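Local coordinates for protein L-lysine 6-monooxygenase involved in desferrioxamine biosynthesis (Erwinia amylovora CFBP1430, PDB 5O8P) that acts as an FAD- and NADPH-dependent cadaverine monooxygenase in the biosynthesis of the siderophore desferrioxamine E, at residues S180-N185 with A205-D210; K188-R193 with L212-R217; D284-K289 with G293-N298; D307-W310 with F316-K319. All blocks are in the same frame, centred on the assembly; numbering follows the deposited sequence.

Contact 1. Residues S180-N185 with A205-D210; sequences SEYLLN and AEIYYD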
loop_
_atom_site.group_PDB
_atom_site.type_symbol
_atom_site.label_atom_id
_atom_site.label_comp_id
_atom_site.label_asym_id
_atom_site.label_seq_id
_atom_site.Cartn_x
_atom_site.Cartn_y
_atom_site.Cartn_z
ATOM N N SER B 180 22.645 -20.608 -6.056
ATOM C CA SER B 180 23.607 -19.870 -6.890
ATOM C C SER B 180 23.748 -20.357 -8.332
ATOM O O SER B 180 24.166 -19.586 -9.189
ATOM C CB SER B 180 24.981 -19.903 -6.237
ATOM O OG SER B 180 25.288 -21.208 -5.818
ATOM N N GLU B 181 23.433 -21.629 -8.590
ATOM C CA GLU B 181 23.474 -22.186 -9.932
ATOM C C GLU B 181 22.066 -22.383 -10.526
ATOM O O GLU B 181 21.885 -23.182 -11.467
ATOM C CB GLU B 181 24.182 -23.532 -9.865
ATOM C CG GLU B 181 25.520 -23.554 -9.137
ATOM C CD GLU B 181 26.037 -24.991 -8.974
ATOM O OE1 GLU B 181 26.423 -25.630 -9.992
ATOM O OE2 GLU B 181 26.034 -25.499 -7.826
ATOM N N TYR B 182 21.061 -21.697 -9.973
ATOM C CA TYR B 182 19.665 -21.972 -10.308
ATOM C C TYR B 182 19.332 -21.624 -11.756
ATOM O O TYR B 182 18.825 -22.467 -12.487
ATOM C CB TYR B 182 18.689 -21.234 -9.368
ATOM C CG TYR B 182 17.253 -21.229 -9.862
ATOM C CD1 TYR B 182 16.517 -22.415 -9.922
ATOM C CD2 TYR B 182 16.642 -20.049 -10.279
ATOM C CE1 TYR B 182 15.212 -22.418 -10.394
ATOM C CE2 TYR B 182 15.323 -20.040 -10.729
ATOM C CZ TYR B 182 14.610 -21.224 -10.785
ATOM O OH TYR B 182 13.303 -21.253 -11.244
ATOM N N LEU B 183 19.597 -20.392 -12.168
ATOM C CA LEU B 183 19.206 -19.981 -13.513
ATOM C C LEU B 183 19.795 -20.855 -14.612
ATOM O O LEU B 183 19.110 -21.109 -15.591
ATOM C CB LEU B 183 19.516 -18.505 -13.782
ATOM C CG LEU B 183 18.424 -17.472 -13.438
ATOM C CD1 LEU B 183 18.771 -16.170 -14.152
ATOM C CD2 LEU B 183 16.999 -17.903 -13.795
ATOM N N LEU B 184 21.013 -21.344 -14.425
ATOM C CA LEU B 184 21.654 -22.251 -15.402
ATOM C C LEU B 184 20.956 -23.609 -15.492
ATOM O O LEU B 184 20.891 -24.198 -16.568
ATOM C CB LEU B 184 23.124 -22.516 -15.056
ATOM C CG LEU B 184 24.109 -21.391 -14.699
ATOM C CD1 LEU B 184 25.471 -22.007 -14.353
ATOM C CD2 LEU B 184 24.217 -20.332 -15.797
ATOM N N ASN B 185 20.450 -24.103 -14.362
ATOM C CA ASN B 185 19.807 -25.421 -14.291
ATOM C C ASN B 185 18.265 -25.396 -14.310
ATOM O O ASN B 185 17.633 -26.439 -14.161
ATOM C CB ASN B 185 20.286 -26.142 -13.037
ATOM C CG ASN B 185 21.763 -26.464 -13.087
ATOM O OD1 ASN B 185 22.156 -27.588 -13.413
ATOM N ND2 ASN B 185 22.591 -25.484 -12.772
ATOM N N ALA B 205 12.694 -18.700 -1.382
ATOM C CA ALA B 205 11.373 -18.168 -1.677
ATOM C C ALA B 205 11.276 -17.651 -3.102
ATOM O O ALA B 205 10.286 -17.914 -3.781
ATOM C CB ALA B 205 10.998 -17.082 -0.689
ATOM N N GLU B 206 12.292 -16.920 -3.554
ATOM C CA GLU B 206 12.301 -16.387 -4.923
ATOM C C GLU B 206 12.250 -17.492 -5.956
ATOM O O GLU B 206 11.532 -17.369 -6.946
ATOM C CB GLU B 206 13.540 -15.547 -5.169
ATOM C CG GLU B 206 13.449 -14.189 -4.524
ATOM C CD GLU B 206 14.735 -13.395 -4.584
ATOM O OE1 GLU B 206 15.769 -13.927 -5.045
ATOM O OE2 GLU B 206 14.707 -12.212 -4.160
ATOM N N ILE B 207 13.011 -18.556 -5.701
ATOM C CA ILE B 207 13.016 -19.739 -6.541
ATOM C C ILE B 207 11.663 -20.416 -6.492
ATOM O O ILE B 207 11.107 -20.712 -7.537
ATOM C CB ILE B 207 14.136 -20.732 -6.131
ATOM C CG1 ILE B 207 15.480 -20.178 -6.567
ATOM C CG2 ILE B 207 13.921 -22.122 -6.725
ATOM C CD1 ILE B 207 16.676 -20.931 -6.028
ATOM N N TYR B 208 11.140 -20.657 -5.288
ATOM C CA TYR B 208 9.831 -21.297 -5.142
ATOM C C TYR B 208 8.744 -20.548 -5.910
ATOM O O TYR B 208 7.948 -21.153 -6.614
ATOM C CB TYR B 208 9.425 -21.453 -3.676
ATOM C CG TYR B 208 8.256 -22.390 -3.519
ATOM C CD1 TYR B 208 6.949 -21.911 -3.558
ATOM C CD2 TYR B 208 8.458 -23.760 -3.371
ATOM C CE1 TYR B 208 5.871 -22.764 -3.417
ATOM C CE2 TYR B 208 7.388 -24.634 -3.246
ATOM C CZ TYR B 208 6.094 -24.138 -3.263
ATOM O OH TYR B 208 5.038 -25.019 -3.129
ATOM N N TYR B 209 8.732 -19.233 -5.782
ATOM C CA TYR B 209 7.807 -18.404 -6.535
ATOM C C TYR B 209 8.014 -18.531 -8.048
ATOM O O TYR B 209 7.047 -18.592 -8.810
ATOM C CB TYR B 209 7.930 -16.937 -6.095
ATOM C CG TYR B 209 6.860 -16.065 -6.685
ATOM C CD1 TYR B 209 5.592 -16.002 -6.118
ATOM C CD2 TYR B 209 7.102 -15.330 -7.833
ATOM C CE1 TYR B 209 4.603 -15.214 -6.671
ATOM C CE2 TYR B 209 6.118 -14.538 -8.388
ATOM C CZ TYR B 209 4.872 -14.493 -7.803
ATOM O OH TYR B 209 3.910 -13.703 -8.349
ATOM N N ASP B 210 9.275 -18.556 -8.473
ATOM C CA ASP B 210 9.620 -18.638 -9.897
ATOM C C ASP B 210 9.073 -19.926 -10.502
ATOM O O ASP B 210 8.453 -19.894 -11.560
ATOM C CB ASP B 210 11.145 -18.578 -10.079
ATOM C CG ASP B 210 11.563 -18.184 -11.483
ATOM O OD1 ASP B 210 11.197 -17.073 -11.914
ATOM O OD2 ASP B 210 12.308 -18.961 -12.124
#
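Tyr182 lies across Ile207 and reaches Asp210, joining helix 182-190 to helix 202-213 of a Rossmann-type dinucleotide-binding domain. Ile207 CG1 sits 3.9 Å from the centroid of the Tyr182 ring and 14° off its normal, a CH-pi contact over one face. The branched side chain suits this flat partner: CG2 extends toward CE1 of the ring, while CD1 runs back toward Tyr182 CB and CG. The tyrosine and the isoleucine run antiparallel alongside one another, which lets the tyrosine span a gap of 8.0 Å between the CA atoms of Tyr182 and Ile207, the nearest pair of the two segments.

Tyr182 has CG anti to its own backbone N (chi1 167°), directing the long ring toward helix 202-213, where its hydroxyl arrives one turn beyond Ile207. A tyrosine thus offers an apolar face to one residue and a polar end to the next on the same side of the helix. Leu52 also packs on Tyr182, and Lys186 makes a salt bridge to Asp210 OD2, probably stabilising the carboxylate in its ionised form.

Helix 202-213 connects the parallel strands 194-198 and 221-225 in a beta-alpha-beta crossover. It follows a probable GxGxxA turn formed by Gly199, Gly201 and Ala204, and Ser203 binds NADP(+) in this protein, although none is bound to this chain. At the far end of the tyrosine, OH donates to the anti lone pair of Asp210 OD2 at 2.6 Å, with that oxygen in the ring plane and the carboxylate plane turned 81° from the ring.

Contact 2. Residues K188-R193 with L212-R217; sequences KLQKKR and LTDIDR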
loop_
_atom_site.group_PDB
_atom_site.type_symbol
_atom_site.label_atom_id
_atom_site.label_comp_id
_atom_site.label_asym_id
_atom_site.label_seq_id
_atom_site.Cartn_x
_atom_site.Cartn_y
_atom_site.Cartn_z
ATOM N N LYS B 188 16.494 -27.472 -16.987
ATOM C CA LYS B 188 16.673 -28.895 -16.670
ATOM C C LYS B 188 15.816 -29.348 -15.488
ATOM O O LYS B 188 15.352 -30.489 -15.462
ATOM C CB LYS B 188 18.162 -29.183 -16.435
ATOM C CG LYS B 188 18.545 -30.610 -16.074
ATOM C CD LYS B 188 18.830 -30.743 -14.584
ATOM C CE LYS B 188 19.702 -31.955 -14.262
ATOM N NZ LYS B 188 20.279 -31.809 -12.894
ATOM N N LEU B 189 15.627 -28.468 -14.512
ATOM C CA LEU B 189 14.741 -28.747 -13.385
ATOM C C LEU B 189 13.283 -28.864 -13.824
ATOM O O LEU B 189 12.591 -29.791 -13.416
ATOM C CB LEU B 189 14.872 -27.660 -12.306
ATOM C CG LEU B 189 16.124 -27.745 -11.430
ATOM C CD1 LEU B 189 16.393 -26.421 -10.721
ATOM C CD2 LEU B 189 16.004 -28.898 -10.434
ATOM N N GLN B 190 12.831 -27.933 -14.662
ATOM C CA GLN B 190 11.421 -27.880 -15.084
ATOM C C GLN B 190 10.969 -29.071 -15.947
ATOM O O GLN B 190 9.771 -29.349 -16.031
ATOM C CB GLN B 190 11.105 -26.529 -15.766
ATOM C CG GLN B 190 11.170 -25.350 -14.785
ATOM C CD GLN B 190 10.745 -24.021 -15.383
ATOM O OE1 GLN B 190 11.286 -23.593 -16.393
ATOM N NE2 GLN B 190 9.771 -23.363 -14.758
ATOM N N LYS B 191 11.917 -29.783 -16.557
ATOM C CA LYS B 191 11.620 -31.055 -17.242
ATOM C C LYS B 191 11.313 -32.222 -16.294
ATOM O O LYS B 191 10.763 -33.235 -16.734
ATOM C CB LYS B 191 12.774 -31.466 -18.164
ATOM C CG LYS B 191 12.899 -30.611 -19.411
ATOM C CD LYS B 191 14.111 -31.009 -20.242
ATOM C CE LYS B 191 14.369 -29.988 -21.340
ATOM N NZ LYS B 191 15.785 -29.976 -21.802
ATOM N N LYS B 192 11.685 -32.100 -15.021
ATOM C CA LYS B 192 11.493 -33.185 -14.061
ATOM C C LYS B 192 10.048 -33.281 -13.570
ATOM O O LYS B 192 9.255 -32.350 -13.734
ATOM C CB LYS B 192 12.455 -33.044 -12.879
ATOM C CG LYS B 192 13.919 -32.960 -13.289
ATOM C CD LYS B 192 14.841 -33.063 -12.093
ATOM C CE LYS B 192 16.303 -32.845 -12.453
ATOM N NZ LYS B 192 16.923 -33.955 -13.238
ATOM N N ARG B 193 9.715 -34.444 -13.008
ATOM C CA ARG B 193 8.374 -34.715 -12.486
ATOM C C ARG B 193 8.121 -34.023 -11.155
ATOM O O ARG B 193 6.983 -33.686 -10.857
ATOM C CB ARG B 193 8.135 -36.219 -12.303
ATOM C CG ARG B 193 7.683 -36.951 -13.553
ATOM C CD ARG B 193 7.305 -38.393 -13.218
ATOM N NE ARG B 193 7.316 -39.267 -14.394
ATOM C CZ ARG B 193 8.409 -39.721 -15.016
ATOM N NH1 ARG B 193 9.639 -39.394 -14.604
ATOM N NH2 ARG B 193 8.271 -40.512 -16.079
ATOM N N LEU B 212 6.719 -21.955 -9.088
ATOM C CA LEU B 212 5.259 -21.990 -8.893
ATOM C C LEU B 212 4.515 -21.303 -10.037
ATOM O O LEU B 212 3.439 -21.742 -10.431
ATOM C CB LEU B 212 4.866 -21.345 -7.559
ATOM C CG LEU B 212 3.379 -21.364 -7.169
ATOM C CD1 LEU B 212 2.822 -22.781 -7.152
ATOM C CD2 LEU B 212 3.177 -20.711 -5.811
ATOM N N THR B 213 5.103 -20.237 -10.563
ATOM C CA THR B 213 4.581 -19.539 -11.732
ATOM C C THR B 213 4.306 -20.474 -12.907
ATOM O O THR B 213 3.292 -20.330 -13.570
ATOM C CB THR B 213 5.557 -18.417 -12.149
ATOM O OG1 THR B 213 5.619 -17.437 -11.097
ATOM C CG2 THR B 213 5.140 -17.750 -13.449
ATOM N N ASP B 214 5.182 -21.445 -13.145
ATOM C CA ASP B 214 5.038 -22.366 -14.276
ATOM C C ASP B 214 4.583 -23.780 -13.880
ATOM O O ASP B 214 4.761 -24.726 -14.656
ATOM C CB ASP B 214 6.363 -22.442 -15.048
ATOM C CG ASP B 214 6.866 -21.082 -15.503
ATOM O OD1 ASP B 214 6.047 -20.185 -15.813
ATOM O OD2 ASP B 214 8.100 -20.922 -15.565
ATOM N N ILE B 215 3.969 -23.940 -12.711
ATOM C CA ILE B 215 3.550 -25.275 -12.271
ATOM C C ILE B 215 2.450 -25.824 -13.180
ATOM O O ILE B 215 2.443 -26.995 -13.465
ATOM C CB ILE B 215 3.149 -25.298 -10.773
ATOM C CG1 ILE B 215 3.118 -26.728 -10.244
ATOM C CG2 ILE B 215 1.812 -24.613 -10.514
ATOM C CD1 ILE B 215 2.901 -26.799 -8.741
ATOM N N ASP B 216 1.541 -24.957 -13.629
ATOM C CA ASP B 216 0.547 -25.236 -14.683
ATOM C C ASP B 216 1.110 -25.691 -16.021
ATOM O O ASP B 216 0.505 -26.471 -16.735
ATOM C CB ASP B 216 -0.123 -23.902 -15.084
ATOM C CG ASP B 216 -1.280 -23.526 -14.231
ATOM O OD1 ASP B 216 -1.723 -24.318 -13.368
ATOM O OD2 ASP B 216 -1.798 -22.415 -14.456
ATOM N N ARG B 217 2.227 -25.080 -16.390
ATOM C CA ARG B 217 2.795 -25.198 -17.723
ATOM C C ARG B 217 3.603 -26.477 -17.896
ATOM O O ARG B 217 3.539 -27.096 -18.955
ATOM C CB ARG B 217 3.660 -23.966 -18.022
ATOM C CG ARG B 217 4.226 -23.919 -19.440
ATOM C CD ARG B 217 4.234 -22.519 -20.075
ATOM N NE ARG B 217 5.400 -21.695 -19.730
ATOM C CZ ARG B 217 6.598 -21.746 -20.323
ATOM N NH1 ARG B 217 6.857 -22.618 -21.304
ATOM N NH2 ARG B 217 7.560 -20.927 -19.912
#
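Gln190 and Asp214 mark the nearest approach of the two backbones, their CA atoms 8.5 Å apart near the C-terminal part of helix 182-190, where the other segment has just left helix 202-213. One side-chain hydrogen bond bridges that gap. Gln190 NE2 donates to Asp214 OD2 at 3.1 Å with an N-H...O angle of 158°. The acceptor lies almost in the amide plane, as expected for a donor whose hydrogens lie in that plane, and it offers its anti lone pair, the one away from OD1. The carboxylate itself is turned 47° from the amide.

Glutamine suits the position by its length: with chi2 at -175° the chain runs extended beyond CG and carries the amide across to the shorter aspartate. The same NE2 also bonds Tyr220 OH, so the buried amide nitrogen has two partners. Phe218 packs on Gln190 and Tyr220 on Asp214, both from the loop that leads into strand 221-225.

Around this bond the surface is richly charged. Arg193 pairs with Glu334, and Arg217 packs on Arg217 of the second subunit.

The contact therefore joins the segment 188-193 to the turn that follows helix 202-213 by polarity rather than by apolar packing. A neutral amide facing a carboxylate gives an ion-dipole hydrogen bond, which probably steadies the negative charge without neutralising it.

Contact 3. Residues D284-K289 with G293-N298; sequences DLLYVK and GKLDVN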
loop_
_atom_site.group_PDB
_atom_site.type_symbol
_atom_site.label_atom_id
_atom_site.label_comp_id
_atom_site.label_asym_id
_atom_site.label_seq_id
_atom_site.Cartn_x
_atom_site.Cartn_y
_atom_site.Cartn_z
ATOM N N ASP B 284 -0.845 -15.946 -2.232
ATOM C CA ASP B 284 -1.811 -15.497 -3.230
ATOM C C ASP B 284 -1.721 -16.296 -4.527
ATOM O O ASP B 284 -2.735 -16.531 -5.166
ATOM C CB ASP B 284 -1.681 -13.976 -3.497
ATOM C CG ASP B 284 -2.293 -13.108 -2.375
ATOM O OD1 ASP B 284 -2.689 -13.648 -1.309
ATOM O OD2 ASP B 284 -2.385 -11.871 -2.568
ATOM N N LEU B 285 -0.521 -16.729 -4.907
ATOM C CA LEU B 285 -0.358 -17.516 -6.131
ATOM C C LEU B 285 -0.798 -18.963 -5.938
ATOM O O LEU B 285 -1.419 -19.513 -6.833
ATOM C CB LEU B 285 1.073 -17.450 -6.659
ATOM C CG LEU B 285 1.277 -18.029 -8.068
ATOM C CD1 LEU B 285 0.384 -17.376 -9.115
ATOM C CD2 LEU B 285 2.740 -17.890 -8.462
ATOM N N LEU B 286 -0.490 -19.575 -4.792
ATOM C CA LEU B 286 -1.078 -20.879 -4.428
ATOM C C LEU B 286 -2.610 -20.821 -4.480
ATOM O O LEU B 286 -3.247 -21.668 -5.100
ATOM C CB LEU B 286 -0.639 -21.326 -3.035
ATOM C CG LEU B 286 0.840 -21.674 -2.875
ATOM C CD1 LEU B 286 1.212 -21.783 -1.411
ATOM C CD2 LEU B 286 1.195 -22.964 -3.595
ATOM N N TYR B 287 -3.185 -19.801 -3.856
ATOM C CA TYR B 287 -4.623 -19.558 -3.931
ATOM C C TYR B 287 -5.107 -19.539 -5.393
ATOM O O TYR B 287 -5.998 -20.298 -5.748
ATOM C CB TYR B 287 -5.005 -18.251 -3.184
ATOM C CG TYR B 287 -6.489 -18.027 -3.034
ATOM C CD1 TYR B 287 -7.235 -17.505 -4.089
ATOM C CD2 TYR B 287 -7.154 -18.355 -1.856
ATOM C CE1 TYR B 287 -8.601 -17.321 -3.988
ATOM C CE2 TYR B 287 -8.527 -18.175 -1.738
ATOM C CZ TYR B 287 -9.249 -17.653 -2.811
ATOM O OH TYR B 287 -10.608 -17.446 -2.735
ATOM N N VAL B 288 -4.518 -18.695 -6.238
ATOM C CA VAL B 288 -4.979 -18.562 -7.640
ATOM C C VAL B 288 -4.816 -19.841 -8.462
ATOM O O VAL B 288 -5.704 -20.193 -9.250
ATOM C CB VAL B 288 -4.273 -17.394 -8.371
ATOM C CG1 VAL B 288 -4.517 -17.436 -9.884
ATOM C CG2 VAL B 288 -4.762 -16.070 -7.821
ATOM N N LYS B 289 -3.684 -20.517 -8.299
ATOM C CA LYS B 289 -3.447 -21.760 -9.016
ATOM C C LYS B 289 -4.452 -22.808 -8.571
ATOM O O LYS B 289 -4.966 -23.544 -9.398
ATOM C CB LYS B 289 -2.038 -22.291 -8.793
ATOM C CG LYS B 289 -0.915 -21.420 -9.314
ATOM C CD LYS B 289 -0.706 -21.591 -10.789
ATOM C CE LYS B 289 0.186 -20.519 -11.385
ATOM N NZ LYS B 289 0.242 -20.684 -12.858
ATOM N N GLY B 293 -7.684 -26.749 -9.777
ATOM C CA GLY B 293 -7.688 -28.102 -9.239
ATOM C C GLY B 293 -6.889 -28.107 -7.962
ATOM O O GLY B 293 -6.287 -27.100 -7.611
ATOM N N LYS B 294 -6.876 -29.237 -7.261
ATOM C CA LYS B 294 -5.957 -29.415 -6.136
ATOM C C LYS B 294 -4.520 -29.344 -6.698
ATOM O O LYS B 294 -4.192 -30.006 -7.694
ATOM C CB LYS B 294 -6.231 -30.741 -5.412
ATOM C CG LYS B 294 -5.523 -30.917 -4.072
ATOM C CD LYS B 294 -6.156 -32.058 -3.261
ATOM C CE LYS B 294 -5.223 -32.638 -2.204
ATOM N NZ LYS B 294 -4.733 -31.623 -1.229
ATOM N N LEU B 295 -3.707 -28.479 -6.095
ATOM C CA LEU B 295 -2.318 -28.294 -6.491
ATOM C C LEU B 295 -1.468 -29.413 -5.972
ATOM O O LEU B 295 -1.689 -29.893 -4.854
ATOM C CB LEU B 295 -1.742 -27.012 -5.892
ATOM C CG LEU B 295 -2.351 -25.697 -6.338
ATOM C CD1 LEU B 295 -1.739 -24.597 -5.489
ATOM C CD2 LEU B 295 -2.106 -25.459 -7.822
ATOM N N ASP B 296 -0.456 -29.783 -6.755
ATOM C CA ASP B 296 0.494 -30.778 -6.321
ATOM C C ASP B 296 1.706 -30.064 -5.717
ATOM O O ASP B 296 2.744 -29.893 -6.360
ATOM C CB ASP B 296 0.866 -31.716 -7.475
ATOM C CG ASP B 296 1.501 -33.017 -6.993
ATOM O OD1 ASP B 296 1.448 -33.308 -5.773
ATOM O OD2 ASP B 296 2.041 -33.749 -7.849
ATOM N N VAL B 297 1.537 -29.639 -4.466
ATOM C CA VAL B 297 2.576 -28.983 -3.678
ATOM C C VAL B 297 2.587 -29.508 -2.252
ATOM O O VAL B 297 1.580 -29.946 -1.735
ATOM C CB VAL B 297 2.423 -27.440 -3.650
ATOM C CG1 VAL B 297 2.350 -26.884 -5.068
ATOM C CG2 VAL B 297 1.208 -27.002 -2.841
ATOM N N ASN B 298 3.754 -29.474 -1.631
ATOM C CA ASN B 298 3.906 -29.823 -0.228
ATOM C C ASN B 298 4.857 -28.822 0.387
ATOM O O ASN B 298 5.809 -28.398 -0.261
ATOM C CB ASN B 298 4.457 -31.235 -0.086
ATOM C CG ASN B 298 3.584 -32.256 -0.767
ATOM O OD1 ASN B 298 2.510 -32.607 -0.274
ATOM N ND2 ASN B 298 4.016 -32.706 -1.931
#
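Leu295 spreads its two methyl groups over the flank of helix 276-290, resting between Leu286 and Lys289 one turn apart. CD1 meets Leu286 CD2 at 3.9 Å and also lies by the backbone oxygen of Leu286; CD2 packs against Lys289 CB. The forked end of leucine suits a place that must touch two residues at once. Val297 adds a second apolar step, its CG2 lying 4.1 Å from Leu286 CD2.

Between helix and strand the chain reverses through Gly293, whose nearly fully extended backbone (phi 172°) is easily adopted without a side chain. It then enters strand 297-300, the outermost strand, within this chain, of the parallel sheet. Phe424 of the third subunit packs on both Leu286 and Leu295, so the apolar patch continues across an interface.

Lys289 divides its roles. Its CB serves the leucine, while a bend at chi2 (-80°) leads the chain away to place NZ beside Asp216, Thr213 O and Glu53 of the second subunit. With no hydrogen bond between the two segments, the helix-to-strand turn is held here by apolar packing, and the lysine's charge is spent on neighbouring elements.

Contact 4. Residues D307-W310 with F316-K319; sequences DMRW and FELK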
loop_
_atom_site.group_PDB
_atom_site.type_symbol
_atom_site.label_atom_id
_atom_site.label_comp_id
_atom_site.label_asym_id
_atom_site.label_seq_id
_atom_site.Cartn_x
_atom_site.Cartn_y
_atom_site.Cartn_z
ATOM N N ASP B 307 19.724 -37.234 6.426
ATOM C CA ASP B 307 20.463 -37.984 5.412
ATOM C C ASP B 307 19.754 -37.888 4.062
ATOM O O ASP B 307 18.592 -37.500 3.989
ATOM C CB ASP B 307 20.607 -39.461 5.847
ATOM C CG ASP B 307 21.885 -40.126 5.322
ATOM O OD1 ASP B 307 22.942 -39.461 5.230
ATOM O OD2 ASP B 307 21.836 -41.340 5.022
ATOM N N MET B 308 20.474 -38.213 2.996
ATOM C CA MET B 308 19.884 -38.345 1.667
ATOM C C MET B 308 20.579 -39.442 0.882
ATOM O O MET B 308 21.673 -39.896 1.240
ATOM C CB MET B 308 19.915 -37.021 0.890
ATOM C CG MET B 308 21.292 -36.435 0.610
ATOM S SD MET B 308 21.163 -34.739 0.016
ATOM C CE MET B 308 20.667 -35.051 -1.668
ATOM N N ARG B 309 19.926 -39.847 -0.195
ATOM C CA ARG B 309 20.405 -40.928 -1.024
ATOM C C ARG B 309 19.685 -40.935 -2.349
ATOM O O ARG B 309 18.540 -40.480 -2.451
ATOM C CB ARG B 309 20.264 -42.276 -0.317
ATOM C CG ARG B 309 18.887 -42.601 0.231
ATOM C CD ARG B 309 18.974 -43.608 1.385
ATOM N NE ARG B 309 19.114 -44.976 0.885
ATOM C CZ ARG B 309 18.119 -45.716 0.384
ATOM N NH1 ARG B 309 16.880 -45.234 0.285
ATOM N NH2 ARG B 309 18.361 -46.951 -0.053
ATOM N N TRP B 310 20.408 -41.368 -3.381
ATOM C CA TRP B 310 19.883 -41.424 -4.744
ATOM C C TRP B 310 19.553 -42.862 -5.093
ATOM O O TRP B 310 20.387 -43.747 -4.949
ATOM C CB TRP B 310 20.899 -40.855 -5.728
ATOM C CG TRP B 310 20.446 -40.870 -7.154
ATOM C CD1 TRP B 310 20.828 -41.754 -8.107
ATOM C CD2 TRP B 310 19.521 -39.966 -7.787
ATOM N NE1 TRP B 310 20.215 -41.461 -9.302
ATOM C CE2 TRP B 310 19.408 -40.367 -9.136
ATOM C CE3 TRP B 310 18.788 -38.848 -7.351
ATOM C CZ2 TRP B 310 18.587 -39.697 -10.057
ATOM C CZ3 TRP B 310 17.963 -38.184 -8.274
ATOM C CH2 TRP B 310 17.873 -38.615 -9.607
ATOM N N PHE B 316 15.722 -38.801 -5.560
ATOM C CA PHE B 316 16.282 -38.682 -4.210
ATOM C C PHE B 316 15.299 -39.238 -3.180
ATOM O O PHE B 316 14.078 -39.198 -3.383
ATOM C CB PHE B 316 16.545 -37.230 -3.834
ATOM C CG PHE B 316 17.764 -36.640 -4.457
ATOM C CD1 PHE B 316 19.023 -36.974 -3.982
ATOM C CD2 PHE B 316 17.655 -35.694 -5.481
ATOM C CE1 PHE B 316 20.155 -36.403 -4.549
ATOM C CE2 PHE B 316 18.785 -35.119 -6.045
ATOM C CZ PHE B 316 20.035 -35.478 -5.581
ATOM N N GLU B 317 15.838 -39.742 -2.074
ATOM C CA GLU B 317 15.056 -39.981 -0.867
ATOM C C GLU B 317 15.657 -39.138 0.252
ATOM O O GLU B 317 16.717 -39.466 0.787
ATOM C CB GLU B 317 15.041 -41.461 -0.480
ATOM C CG GLU B 317 13.981 -41.798 0.571
ATOM C CD GLU B 317 14.424 -42.806 1.623
ATOM O OE1 GLU B 317 15.594 -42.759 2.063
ATOM O OE2 GLU B 317 13.588 -43.649 2.032
ATOM N N LEU B 318 14.971 -38.046 0.580
ATOM C CA LEU B 318 15.355 -37.175 1.685
ATOM C C LEU B 318 14.838 -37.759 2.987
ATOM O O LEU B 318 13.636 -37.913 3.141
ATOM C CB LEU B 318 14.743 -35.787 1.499
ATOM C CG LEU B 318 15.327 -34.805 0.473
ATOM C CD1 LEU B 318 16.163 -35.449 -0.621
ATOM C CD2 LEU B 318 14.219 -33.967 -0.146
ATOM N N LYS B 319 15.738 -38.101 3.905
ATOM C CA LYS B 319 15.355 -38.421 5.278
ATOM C C LYS B 319 15.356 -37.124 6.070
ATOM O O LYS B 319 16.346 -36.386 6.069
ATOM C CB LYS B 319 16.307 -39.431 5.915
ATOM C CG LYS B 319 16.248 -40.801 5.274
ATOM C CD LYS B 319 16.581 -41.925 6.246
ATOM C CE LYS B 319 16.451 -43.275 5.556
ATOM N NZ LYS B 319 16.612 -44.409 6.498
#
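Trp310 and Phe316 form the tightly packed end of this beta hairpin, a T-shaped pair in which the tryptophan edge is set against the phenylalanine face. Trp310 CE3 stands 3.6 Å above the centre of the Phe316 ring; the six-membered ring and the Phe316 ring have centroids 4.9 Å apart and planes at 76°. A chi1 of 180° swings the Trp310 indole away from its own backbone N and over the ring of Phe316. Met308, on the same face, runs alongside Phe316 and brings its CE methyl against CD1 and CE1 of that ring.

The other face carries Asp307, Arg309, Glu317 and Lys319 and is far more open to solvent. Arg309 NH1 and Glu317 OE1 form a salt bridge at 3.3 Å, though its hydrogen bond is weak. The oxygen lies near the guanidinium plane, and the carboxylate is turned 61° from it. Long, flexible charged chains suit such a surface.

Backbone bonds link the antiparallel strands between these faces: Glu317 N to Arg309 O at 2.8 Å and Lys319 N to Asp307 O at 2.9 Å, while the return bond from Arg309 N to Glu317 O is weak.

Strand 315-322 is the middle of a three-stranded antiparallel sheet, flanked by 303-311 and 327-333. Arg175 makes a cation-pi contact with Trp310, and Leu336, on strand 335-338 of the neighbouring parallel sheet, packs on Met308 and Phe316.

Overall arrangement
Contacts 1 and 2 join the same two helices, 182-190 and 202-213, at successive points with centres 12 Å apart; Tyr182 CD1 meets Leu189 CD1 at 4.1 Å between them. Contact 3 lies 14 Å from contact 2 and is tied to it by Lys289 NZ, 3.1 Å from Asp216 OD2. Contact 4 stands apart, its centre 21 Å from those of contacts 1 and 2, in the hairpin that follows the outermost strand of contact 3. Contact 1 approaches the flavin, with the Ile207 side chain about 9 Å from FAD. In contact 4 the Leu318 side chain is about 4 Å from that of Leu305, which binds NADP(+) in this protein although none is bound to this chain.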